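PDB 3LE1: phosphotransferase system, HPr-related proteins from Thermoanaerobacter tengcongensis, which probably serves as the general, sugar-non-specific phosphocarrier of the phosphoenolpyruvate-dependent sugar phosphotransferase system, passing on the phosphoryl group used to phosphorylate incoming sugars. Local coordinates for residues A[45-48]-A[49-53]. Sequence-based numbering, arbitrary orientation.
Sequences KSIM and GIMSL
Ser46 is the N-cap of the short helix 47-53 in the open-faced beta sandwich of HPr, and its side chain accepts from Gly49 N, a compact example of how a serine can start a helix. The serine hydroxyl lies anti to its own backbone N (chi1 164°), which swings OG forward over the first turn, where it meets Gly49 N at 3.1 Å. This N-H belongs to the first turn, ahead of the regular backbone ladder, which opens when Ser46 O receives Ile50 N at 2.9 Å in an almost straight bond (174° at the hydrogen), the donor lying nearly along the C=O axis. One residue thus grips two successive amides, one through its side chain and one through its carbonyl. With an alanine at the cap, the Gly49 N-H would probably lose its side-chain acceptor, leaving the bond from Ile50 N to Ser46 O to hold the first turn without the hydroxyl.

Beyond the cap, the side chains fan out around the axis. Ile50 points its CG1 branch back toward the cap, 3.2 Å from Ser46 O, and is buried against Phe22 and Val23 of helix 16-26. Met51 has CG anti to its carbonyl carbon (chi1 -62°), and this methylene packs tightly against Ile47 O, 2.9 Å from Met51 CG, coming from beyond the oxygen and out of the carbonyl plane; the same oxygen accepts Met51 N. Between the side chains themselves the touch is looser: Ile47 CG1 runs alongside Met51 CG at 4.5 Å. Met51 also touches His15, and Ile47 rests on Ala19 and Val23, so this flank of the turn faces helix 16-26 and the loop before it. Met48, fully extended, leads outward on the exposed side. Further along, Gly49 O serves two donors, Leu53 N and the hydroxyl of Ser52, whose OG approaches in the carbonyl plane, on a lone pair, at 2.7 Å.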
# COMPACT_ATOMS: atom_id res chain seq x y z
N LYS A 45 -6.03 -4.77 -0.55
CA LYS A 45 -6.37 -5.90 0.31
C LYS A 45 -6.19 -7.22 -0.43
O LYS A 45 -6.46 -8.29 0.13
CB LYS A 45 -7.82 -5.77 0.81
CG LYS A 45 -8.07 -4.54 1.69
CD LYS A 45 -9.55 -4.32 1.97
CE LYS A 45 -9.76 -3.05 2.79
NZ LYS A 45 -11.15 -2.88 3.25
N SER A 46 -5.74 -7.16 -1.69
CA SER A 46 -5.53 -8.36 -2.51
C SER A 46 -4.05 -8.67 -2.75
O SER A 46 -3.35 -7.92 -3.44
CB SER A 46 -6.28 -8.25 -3.84
OG SER A 46 -5.81 -9.22 -4.78
N ILE A 47 -3.60 -9.78 -2.18
CA ILE A 47 -2.21 -10.21 -2.31
C ILE A 47 -1.86 -10.53 -3.76
O ILE A 47 -0.76 -10.23 -4.22
CB ILE A 47 -1.90 -11.42 -1.41
CG1 ILE A 47 -0.39 -11.61 -1.26
CG2 ILE A 47 -2.56 -12.68 -1.96
CD1 ILE A 47 0.35 -10.36 -0.83
N MET A 48 -2.78 -11.14 -4.50
CA MET A 48 -2.54 -11.40 -5.92
C MET A 48 -2.36 -10.08 -6.68
O MET A 48 -1.48 -9.97 -7.53
CB MET A 48 -3.68 -12.22 -6.53
CG MET A 48 -3.50 -12.53 -8.02
SD MET A 48 -4.90 -13.43 -8.74
CE MET A 48 -4.25 -13.74 -10.38
N GLY A 49 -3.18 -9.10 -6.34
CA GLY A 49 -3.09 -7.78 -6.95
C GLY A 49 -1.77 -7.10 -6.65
O GLY A 49 -1.10 -6.60 -7.54
N ILE A 50 -1.40 -7.06 -5.37
CA ILE A 50 -0.10 -6.53 -4.97
C ILE A 50 1.02 -7.19 -5.78
O ILE A 50 1.86 -6.51 -6.36
CB ILE A 50 0.12 -6.69 -3.45
CG1 ILE A 50 -0.94 -5.91 -2.68
CG2 ILE A 50 1.52 -6.23 -3.05
CD1 ILE A 50 -0.89 -4.41 -2.93
N MET A 51 1.00 -8.52 -5.85
CA MET A 51 2.01 -9.26 -6.61
C MET A 51 2.04 -8.82 -8.06
O MET A 51 3.11 -8.56 -8.62
CB MET A 51 1.72 -10.75 -6.55
CG MET A 51 1.78 -11.35 -5.16
SD MET A 51 3.46 -11.50 -4.55
CE MET A 51 3.87 -9.81 -4.12
N SER A 52 0.85 -8.75 -8.66
CA SER A 52 0.71 -8.35 -10.06
C SER A 52 1.36 -6.99 -10.30
O SER A 52 1.95 -6.74 -11.35
CB SER A 52 -0.76 -8.26 -10.44
OG SER A 52 -1.28 -6.95 -10.20
N LEU A 53 1.23 -6.11 -9.31
CA LEU A 53 1.70 -4.75 -9.46
C LEU A 53 3.24 -4.65 -9.60
O LEU A 53 3.74 -3.76 -10.27
CB LEU A 53 1.19 -3.92 -8.28
CG LEU A 53 0.70 -2.49 -8.56
CD1 LEU A 53 1.59 -1.47 -7.93
CD2 LEU A 53 0.53 -2.21 -10.05